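Local coordinates for protein metalloregulator ScaR (PDB 3HRS) that acts as a manganese-activated transcriptional repressor, forming a homodimer and probably binding DNA in response to transition metal ions, at residues A[73-78]-A[99-104]; A[178-183]-A[188-193]. All blocks are in the same frame, centred on the assembly; numbering follows the deposited sequence.

In the fold
Contact 1 comes first along the chain and contact 2 follows in a different domain. Contact 1 joins helices 62-84 and 90-101 in the metal-binding and dimerisation domain. Contact 2 pairs strands 177-184 and 189-194 in the FeoA domain. They lie on opposite sides of the chain's centre, with their centres about 35 Å apart and their nearest atoms about 19 Å apart, so they do not touch. Contact 1 still reaches toward the FeoA domain. His75 bonds to Asp159, which binds zinc in another structure of this protein; no metal is bound here. This links helix 62-84 to the FeoA domain next to the metal site. Contact 2 belongs to the FeoA sheet, away from that site.

Contact 1 of 2, residues A[73-78]-A[99-104]; sequences RKHRLI and VLEHTV. With SO4 (sulfate ion), chain C.
Glu101 OE1 accepts a hydrogen bond from His75 ND1, at an N-H...O angle of 164°. The modelled length is very short, so its exact value is doubtful at 2.7 Å resolution. OE1 meets the ring at its edge, with the ring and carboxylate planes 69° apart. Glu101 reaches it with an extended chain beyond CG. CG of His75 anti to the backbone N (chi1 173°) places the ring beside Glu101, and the turn about chi2 presents ND1 to OE1. NE2 bonds Asp159 OD2, also modelled very close. The two bonds probably orient the ring, but their detail is doubtful.

Lys74 also spans the contact, along the C-terminal end of helix 90-101 and the residues after it. Its CD and CE run past Glu101 O, and CD packs 4.3 Å from Val104 CG2. Its amine has a weak, long ion pair with Glu5.

Arg76 NH2 donates to O4 of a sulfate, probably from the crystallisation liquor, at 3.2 Å. His158 ND1 and Asp159 N also hold this ion. The His-carboxylate bond lies beside the metal site of this DtxR/MntR-family repressor, where Glu79 and Asp159 bind zinc in another structure and no metal is bound here.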
ATOM      1  N   ARG A  73     -12.174   1.723  -9.199  1.00 43.50           N
ATOM      2  CA  ARG A  73     -12.097   2.361  -7.872  1.00 39.91           C
ATOM      3  C   ARG A  73     -10.695   2.258  -7.311  1.00 50.29           C
ATOM      4  O   ARG A  73     -10.064   3.282  -6.992  1.00 62.66           O
ATOM      5  CB  ARG A  73     -13.075   1.783  -6.865  1.00 51.77           C
ATOM      6  CG  ARG A  73     -14.302   2.627  -6.680  1.00 58.94           C
ATOM      7  CD  ARG A  73     -15.310   1.944  -5.761  1.00 57.20           C
ATOM      8  NE  ARG A  73     -14.998   2.091  -4.343  1.00 51.52           N
ATOM      9  CZ  ARG A  73     -15.182   3.210  -3.644  1.00 64.32           C
ATOM     10  NH1 ARG A  73     -15.642   4.319  -4.220  1.00 63.01           N
ATOM     11  NH2 ARG A  73     -14.884   3.232  -2.358  1.00 75.92           N
ATOM     12  N   LYS A  74     -10.208   1.024  -7.220  1.00 43.75           N
ATOM     13  CA  LYS A  74      -8.912   0.744  -6.610  1.00 44.67           C
ATOM     14  C   LYS A  74      -7.841   1.578  -7.290  1.00 50.82           C
ATOM     15  O   LYS A  74      -7.136   2.374  -6.644  1.00 52.96           O
ATOM     16  CB  LYS A  74      -8.595  -0.742  -6.726  1.00 53.98           C
ATOM     17  CG  LYS A  74      -7.619  -1.252  -5.696  1.00 53.68           C
ATOM     18  CD  LYS A  74      -6.895  -2.507  -6.169  1.00 56.18           C
ATOM     19  CE  LYS A  74      -7.615  -3.793  -5.739  1.00 71.53           C
ATOM     20  NZ  LYS A  74      -8.463  -4.389  -6.783  1.00 69.87           N
ATOM     21  N   HIS A  75      -7.772   1.432  -8.609  1.00 52.39           N
ATOM     22  CA  HIS A  75      -6.792   2.103  -9.445  1.00 51.00           C
ATOM     23  C   HIS A  75      -6.852   3.640  -9.425  1.00 57.51           C
ATOM     24  O   HIS A  75      -5.818   4.303  -9.315  1.00 48.79           O
ATOM     25  CB  HIS A  75      -6.996   1.644 -10.859  1.00 52.86           C
ATOM     26  CG  HIS A  75      -6.162   2.381 -11.846  1.00 61.25           C
ATOM     27  ND1 HIS A  75      -4.815   2.145 -11.994  1.00 58.66           N
ATOM     28  CD2 HIS A  75      -6.484   3.342 -12.746  1.00 58.83           C
ATOM     29  CE1 HIS A  75      -4.345   2.917 -12.953  1.00 61.47           C
ATOM     30  NE2 HIS A  75      -5.335   3.655 -13.424  1.00 60.59           N
ATOM     31  N   ARG A  76      -8.056   4.203  -9.543  1.00 52.19           N
ATOM     32  CA  ARG A  76      -8.183   5.649  -9.469  1.00 48.20           C
ATOM     33  C   ARG A  76      -8.041   6.220  -8.043  1.00 53.41           C
ATOM     34  O   ARG A  76      -7.512   7.301  -7.871  1.00 52.32           O
ATOM     35  CB  ARG A  76      -9.451   6.156 -10.173  1.00 38.66           C
ATOM     36  CG  ARG A  76      -9.348   5.988 -11.674  1.00 48.92           C
ATOM     37  CD  ARG A  76     -10.689   5.944 -12.422  1.00 57.58           C
ATOM     38  NE  ARG A  76     -10.432   5.685 -13.839  1.00 66.56           N
ATOM     39  CZ  ARG A  76     -11.345   5.739 -14.806  1.00 66.60           C
ATOM     40  NH1 ARG A  76     -12.608   6.055 -14.535  1.00 65.51           N
ATOM     41  NH2 ARG A  76     -10.986   5.478 -16.056  1.00 59.13           N
ATOM     42  N   LEU A  77      -8.503   5.531  -7.009  1.00 53.97           N
ATOM     43  CA  LEU A  77      -8.268   6.094  -5.686  1.00 51.67           C
ATOM     44  C   LEU A  77      -6.766   6.035  -5.300  1.00 57.67           C
ATOM     45  O   LEU A  77      -6.234   6.978  -4.746  1.00 57.86           O
ATOM     46  CB  LEU A  77      -9.160   5.471  -4.626  1.00 46.54           C
ATOM     47  CG  LEU A  77     -10.665   5.741  -4.691  1.00 49.47           C
ATOM     48  CD1 LEU A  77     -11.461   4.715  -3.854  1.00 49.57           C
ATOM     49  CD2 LEU A  77     -10.936   7.092  -4.190  1.00 50.48           C
ATOM     50  N   ILE A  78      -6.081   4.951  -5.639  1.00 56.14           N
ATOM     51  CA  ILE A  78      -4.639   4.894  -5.437  1.00 48.86           C
ATOM     52  C   ILE A  78      -3.982   6.010  -6.256  1.00 60.13           C
ATOM     53  O   ILE A  78      -3.056   6.680  -5.805  1.00 58.76           O
ATOM     54  CB  ILE A  78      -4.036   3.527  -5.848  1.00 50.67           C
ATOM     55  CG1 ILE A  78      -4.586   2.381  -4.979  1.00 63.48           C
ATOM     56  CG2 ILE A  78      -2.561   3.535  -5.682  1.00 49.36           C
ATOM     57  CD1 ILE A  78      -4.589   2.707  -3.518  1.00 66.81           C
ATOM     58  N   VAL A  99       1.895  -2.397  -8.525  1.00 83.13           N
ATOM     59  CA  VAL A  99       2.081  -3.398  -7.480  1.00 81.55           C
ATOM     60  C   VAL A  99       1.189  -3.107  -6.285  1.00 74.28           C
ATOM     61  O   VAL A  99       0.782  -4.023  -5.584  1.00 82.58           O
ATOM     62  CB  VAL A  99       3.552  -3.568  -7.045  1.00 85.26           C
ATOM     63  CG1 VAL A  99       4.457  -3.655  -8.266  1.00 81.89           C
ATOM     64  CG2 VAL A  99       3.979  -2.424  -6.150  1.00 98.57           C
ATOM     65  N   LEU A 100       0.869  -1.841  -6.046  1.00 69.74           N
ATOM     66  CA  LEU A 100      -0.014  -1.530  -4.928  1.00 70.56           C
ATOM     67  C   LEU A 100      -1.414  -1.992  -5.276  1.00 73.79           C
ATOM     68  O   LEU A 100      -2.098  -2.583  -4.433  1.00 73.82           O
ATOM     69  CB  LEU A 100       0.003  -0.050  -4.552  1.00 69.07           C
ATOM     70  CG  LEU A 100       1.115   0.341  -3.590  1.00 74.67           C
ATOM     71  CD1 LEU A 100       2.446   0.070  -4.244  1.00 81.31           C
ATOM     72  CD2 LEU A 100       1.017   1.814  -3.224  1.00 76.35           C
ATOM     73  N   GLU A 101      -1.827  -1.741  -6.519  1.00 69.83           N
ATOM     74  CA  GLU A 101      -3.115  -2.229  -7.010  1.00 74.36           C
ATOM     75  C   GLU A 101      -3.263  -3.742  -6.843  1.00 82.11           C
ATOM     76  O   GLU A 101      -4.344  -4.240  -6.541  1.00 90.33           O
ATOM     77  CB  GLU A 101      -3.311  -1.871  -8.481  1.00 68.64           C
ATOM     78  CG  GLU A 101      -3.781  -0.469  -8.718  1.00 77.75           C
ATOM     79  CD  GLU A 101      -3.896  -0.132 -10.204  1.00 84.61           C
ATOM     80  OE1 GLU A 101      -3.293   0.880 -10.641  1.00 83.03           O
ATOM     81  OE2 GLU A 101      -4.580  -0.885 -10.930  1.00 83.51           O
ATOM     82  N   HIS A 102      -2.176  -4.472  -7.053  1.00 84.55           N
ATOM     83  CA  HIS A 102      -2.224  -5.932  -7.014  1.00 91.00           C
ATOM     84  C   HIS A 102      -2.084  -6.492  -5.595  1.00 88.74           C
ATOM     85  O   HIS A 102      -1.997  -7.705  -5.395  1.00 92.59           O
ATOM     86  CB  HIS A 102      -1.157  -6.512  -7.948  1.00 95.74           C
ATOM     87  CG  HIS A 102      -1.532  -6.434  -9.396  1.00105.41           C
ATOM     88  ND1 HIS A 102      -1.309  -7.467 -10.282  1.00110.52           N
ATOM     89  CD2 HIS A 102      -2.146  -5.457 -10.105  1.00107.81           C
ATOM     90  CE1 HIS A 102      -1.752  -7.123 -11.477  1.00112.11           C
ATOM     91  NE2 HIS A 102      -2.267  -5.909 -11.397  1.00111.42           N
ATOM     92  N   THR A 103      -2.120  -5.598  -4.616  1.00 79.82           N
ATOM     93  CA  THR A 103      -1.707  -5.926  -3.275  1.00 72.67           C
ATOM     94  C   THR A 103      -2.676  -5.433  -2.216  1.00 74.15           C
ATOM     95  O   THR A 103      -3.099  -6.200  -1.357  1.00 80.06           O
ATOM     96  CB  THR A 103      -0.321  -5.346  -3.012  1.00 79.25           C
ATOM     97  OG1 THR A 103       0.647  -6.141  -3.703  1.00 83.88           O
ATOM     98  CG2 THR A 103      -0.002  -5.314  -1.505  1.00 76.44           C
ATOM     99  N   VAL A 104      -3.022  -4.153  -2.247  1.00 74.67           N
ATOM    100  CA  VAL A 104      -3.902  -3.636  -1.213  1.00 68.23           C
ATOM    101  C   VAL A 104      -5.252  -4.312  -1.300  1.00 70.17           C
ATOM    102  O   VAL A 104      -5.718  -4.683  -2.393  1.00 71.44           O
ATOM    103  CB  VAL A 104      -4.088  -2.117  -1.280  1.00 62.92           C
ATOM    104  CG1 VAL A 104      -2.775  -1.422  -1.025  1.00 56.38           C
ATOM    105  CG2 VAL A 104      -4.675  -1.722  -2.617  1.00 60.12           C
TER
HETATM  106  S   SO4 C 216      -8.338   5.065 -18.564  1.00102.22           S
HETATM  107  O1  SO4 C 216      -8.823   6.438 -18.758  1.00100.60           O
HETATM  108  O2  SO4 C 216      -9.384   4.153 -19.017  1.00107.41           O
HETATM  109  O3  SO4 C 216      -7.120   4.810 -19.347  1.00 93.67           O
HETATM  110  O4  SO4 C 216      -8.067   4.841 -17.133  1.00 97.36           O

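Contact 2 of 2, residues A[178-183]-A[188-193]; sequences IRFLGY and HLYSLE
Residues Leu181 and Ser191 pair across an antiparallel beta hairpin of the FeoA domain, which is an SH3-like fold. The hairpin is interrupted by a beta bulge. Leu181 N donates to Ser191 O at 2.8 Å, and Glu193 N donates to Arg179 O at 2.8 Å. The bonds from Arg179 N to Glu193 O and from Ser191 N to Gly182 O are weak. Between the non-hydrogen-bonded pairs Phe180-Leu192 and Tyr183-Tyr190 the register slips by one. Leu181 and Gly182 both lie opposite Ser191. At Gly182's phi of 91° and psi of 163° a CB would be jammed against the carbonyl O of Leu181. Leu192 CA also makes a CA-H...O contact with Arg179 O.

The apolar contacts gather on the face that carries Phe180, Tyr183, Tyr190 and Leu192. Ile178 CG2 touches Leu192 CD2. Phe180 CE1 comes to the edge of the Tyr190 ring, 3.7 Å from CD1. Leu143 of a loop touches Phe180 and Leu192. Tyr183 turns its ring edge to the face of Tyr190 in a T-shaped pair, centroids 4.7 Å apart and planes at 80°. The closest carbons of this pair are modelled too near each other, so its fine detail is doubtful.

The other face holds the charged pair. Arg179 and Glu193 run side by side with their flat ends nearly parallel, but Arg179 NH1 stays 4.1 Å from Glu193 OE1, too far for a salt bridge.

At the turn, His188 ND1 bonds to Phe186 O. Tyr183 OH lies over one face of the His188 imidazole, nearer the ring's rim than its centre.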
ATOM      1  N   ILE A 178      -8.520  24.301 -25.058  1.00115.15           N
ATOM      2  CA  ILE A 178      -8.076  23.696 -26.296  1.00110.18           C
ATOM      3  C   ILE A 178      -8.911  24.232 -27.445  1.00117.56           C
ATOM      4  O   ILE A 178     -10.141  24.208 -27.380  1.00122.48           O
ATOM      5  CB  ILE A 178      -8.209  22.152 -26.194  1.00109.64           C
ATOM      6  CG1 ILE A 178      -6.947  21.557 -25.566  1.00113.32           C
ATOM      7  CG2 ILE A 178      -8.467  21.514 -27.534  1.00107.64           C
ATOM      8  CD1 ILE A 178      -5.671  22.141 -26.128  1.00119.09           C
ATOM      9  N   ARG A 179      -8.247  24.748 -28.480  1.00114.50           N
ATOM     10  CA  ARG A 179      -8.943  25.141 -29.692  1.00121.72           C
ATOM     11  C   ARG A 179      -8.830  24.037 -30.736  1.00113.27           C
ATOM     12  O   ARG A 179      -7.742  23.764 -31.249  1.00109.88           O
ATOM     13  CB  ARG A 179      -8.359  26.426 -30.271  1.00145.54           C
ATOM     14  CG  ARG A 179      -8.610  27.712 -29.486  1.00161.04           C
ATOM     15  CD  ARG A 179      -8.033  28.896 -30.285  1.00173.48           C
ATOM     16  NE  ARG A 179      -8.102  30.177 -29.584  1.00181.25           N
ATOM     17  CZ  ARG A 179      -7.377  31.244 -29.910  1.00186.54           C
ATOM     18  NH1 ARG A 179      -6.518  31.179 -30.922  1.00188.41           N
ATOM     19  NH2 ARG A 179      -7.501  32.375 -29.222  1.00187.59           N
ATOM     20  N   PHE A 180      -9.960  23.405 -31.041  1.00110.43           N
ATOM     21  CA  PHE A 180     -10.045  22.418 -32.110  1.00110.53           C
ATOM     22  C   PHE A 180     -10.187  23.132 -33.445  1.00121.76           C
ATOM     23  O   PHE A 180     -11.092  23.947 -33.613  1.00131.20           O
ATOM     24  CB  PHE A 180     -11.267  21.529 -31.896  1.00105.12           C
ATOM     25  CG  PHE A 180     -11.364  20.375 -32.859  1.00108.33           C
ATOM     26  CD1 PHE A 180     -10.223  19.770 -33.364  1.00109.58           C
ATOM     27  CD2 PHE A 180     -12.599  19.869 -33.226  1.00112.26           C
ATOM     28  CE1 PHE A 180     -10.314  18.693 -34.233  1.00110.26           C
ATOM     29  CE2 PHE A 180     -12.697  18.792 -34.098  1.00114.35           C
ATOM     30  CZ  PHE A 180     -11.554  18.204 -34.599  1.00112.78           C
ATOM     31  N   LEU A 181      -9.303  22.835 -34.396  1.00122.09           N
ATOM     32  CA  LEU A 181      -9.389  23.444 -35.725  1.00128.86           C
ATOM     33  C   LEU A 181      -9.964  22.473 -36.747  1.00130.38           C
ATOM     34  O   LEU A 181      -9.911  22.725 -37.942  1.00131.25           O
ATOM     35  CB  LEU A 181      -8.019  23.937 -36.189  1.00128.63           C
ATOM     36  CG  LEU A 181      -7.310  24.847 -35.190  1.00131.59           C
ATOM     37  CD1 LEU A 181      -5.858  25.062 -35.586  1.00133.78           C
ATOM     38  CD2 LEU A 181      -8.052  26.167 -35.069  1.00135.08           C
ATOM     39  N   GLY A 182     -10.500  21.355 -36.266  1.00129.65           N
ATOM     40  CA  GLY A 182     -11.142  20.381 -37.129  1.00124.82           C
ATOM     41  C   GLY A 182     -10.216  19.294 -37.640  1.00120.87           C
ATOM     42  O   GLY A 182      -8.990  19.410 -37.591  1.00119.50           O
ATOM     43  N   TYR A 183     -10.818  18.216 -38.118  1.00120.65           N
ATOM     44  CA  TYR A 183     -10.084  17.184 -38.825  1.00124.29           C
ATOM     45  C   TYR A 183      -9.816  17.672 -40.252  1.00127.20           C
ATOM     46  O   TYR A 183     -10.747  18.060 -40.955  1.00126.32           O
ATOM     47  CB  TYR A 183     -10.926  15.909 -38.863  1.00124.18           C
ATOM     48  CG  TYR A 183     -10.224  14.692 -39.419  1.00125.19           C
ATOM     49  CD1 TYR A 183      -9.646  13.761 -38.573  1.00123.15           C
ATOM     50  CD2 TYR A 183     -10.153  14.465 -40.785  1.00126.15           C
ATOM     51  CE1 TYR A 183      -9.011  12.639 -39.067  1.00125.00           C
ATOM     52  CE2 TYR A 183      -9.516  13.344 -41.291  1.00127.42           C
ATOM     53  CZ  TYR A 183      -8.949  12.434 -40.426  1.00127.36           C
ATOM     54  OH  TYR A 183      -8.313  11.315 -40.914  1.00128.96           O
ATOM     55  N   HIS A 188      -5.304  13.753 -42.569  1.00131.86           N
ATOM     56  CA  HIS A 188      -5.555  12.714 -41.582  1.00129.72           C
ATOM     57  C   HIS A 188      -5.152  13.193 -40.196  1.00121.24           C
ATOM     58  O   HIS A 188      -4.893  12.387 -39.306  1.00121.42           O
ATOM     59  CB  HIS A 188      -4.828  11.417 -41.951  1.00137.66           C
ATOM     60  CG  HIS A 188      -5.681  10.432 -42.692  1.00150.48           C
ATOM     61  ND1 HIS A 188      -6.008  10.578 -44.025  1.00159.14           N
ATOM     62  CD2 HIS A 188      -6.268   9.279 -42.287  1.00151.79           C
ATOM     63  CE1 HIS A 188      -6.763   9.563 -44.405  1.00160.87           C
ATOM     64  NE2 HIS A 188      -6.933   8.758 -43.371  1.00156.10           N
ATOM     65  N   LEU A 189      -5.112  14.509 -40.013  1.00116.26           N
ATOM     66  CA  LEU A 189      -4.678  15.084 -38.744  1.00111.31           C
ATOM     67  C   LEU A 189      -5.755  15.878 -38.017  1.00114.03           C
ATOM     68  O   LEU A 189      -6.750  16.311 -38.602  1.00116.41           O
ATOM     69  CB  LEU A 189      -3.452  15.975 -38.944  1.00104.35           C
ATOM     70  CG  LEU A 189      -2.269  15.316 -39.646  1.00 99.06           C
ATOM     71  CD1 LEU A 189      -1.122  16.311 -39.775  1.00 98.48           C
ATOM     72  CD2 LEU A 189      -1.832  14.048 -38.906  1.00 90.19           C
ATOM     73  N   TYR A 190      -5.539  16.057 -36.721  1.00112.96           N
ATOM     74  CA  TYR A 190      -6.362  16.948 -35.928  1.00107.79           C
ATOM     75  C   TYR A 190      -5.517  18.146 -35.532  1.00109.19           C
ATOM     76  O   TYR A 190      -4.378  18.003 -35.085  1.00107.81           O
ATOM     77  CB  TYR A 190      -6.911  16.221 -34.700  1.00 96.41           C
ATOM     78  CG  TYR A 190      -7.862  15.098 -35.050  1.00 93.10           C
ATOM     79  CD1 TYR A 190      -9.240  15.267 -34.947  1.00 94.80           C
ATOM     80  CD2 TYR A 190      -7.383  13.876 -35.495  1.00 93.35           C
ATOM     81  CE1 TYR A 190     -10.114  14.243 -35.277  1.00 98.50           C
ATOM     82  CE2 TYR A 190      -8.244  12.845 -35.818  1.00 98.74           C
ATOM     83  CZ  TYR A 190      -9.608  13.031 -35.711  1.00104.60           C
ATOM     84  OH  TYR A 190     -10.460  12.000 -36.048  1.00111.29           O
ATOM     85  N   SER A 191      -6.075  19.333 -35.719  1.00112.25           N
ATOM     86  CA  SER A 191      -5.362  20.562 -35.414  1.00113.07           C
ATOM     87  C   SER A 191      -5.833  21.143 -34.084  1.00111.30           C
ATOM     88  O   SER A 191      -7.031  21.303 -33.847  1.00110.20           O
ATOM     89  CB  SER A 191      -5.558  21.573 -36.547  1.00115.79           C
ATOM     90  OG  SER A 191      -5.425  20.949 -37.817  1.00118.45           O
ATOM     91  N   LEU A 192      -4.886  21.451 -33.209  1.00110.09           N
ATOM     92  CA  LEU A 192      -5.230  22.022 -31.914  1.00111.04           C
ATOM     93  C   LEU A 192      -4.421  23.277 -31.634  1.00115.24           C
ATOM     94  O   LEU A 192      -3.299  23.427 -32.119  1.00107.47           O
ATOM     95  CB  LEU A 192      -5.013  21.001 -30.785  1.00103.59           C
ATOM     96  CG  LEU A 192      -5.978  19.814 -30.757  1.00101.22           C
ATOM     97  CD1 LEU A 192      -5.565  18.772 -29.725  1.00 96.94           C
ATOM     98  CD2 LEU A 192      -7.396  20.286 -30.510  1.00101.41           C
ATOM     99  N   GLU A 193      -5.002  24.163 -30.831  1.00126.51           N
ATOM    100  CA  GLU A 193      -4.341  25.384 -30.397  1.00140.34           C
ATOM    101  C   GLU A 193      -4.153  25.363 -28.881  1.00136.34           C
ATOM    102  O   GLU A 193      -5.010  25.828 -28.122  1.00134.29           O
ATOM    103  CB  GLU A 193      -5.173  26.597 -30.812  1.00156.85           C
ATOM    104  CG  GLU A 193      -4.443  27.923 -30.756  1.00166.76           C
ATOM    105  CD  GLU A 193      -3.590  28.149 -31.976  1.00175.11           C
ATOM    106  OE1 GLU A 193      -3.093  29.283 -32.147  1.00185.38           O
ATOM    107  OE2 GLU A 193      -3.422  27.192 -32.766  1.00171.87           O
TER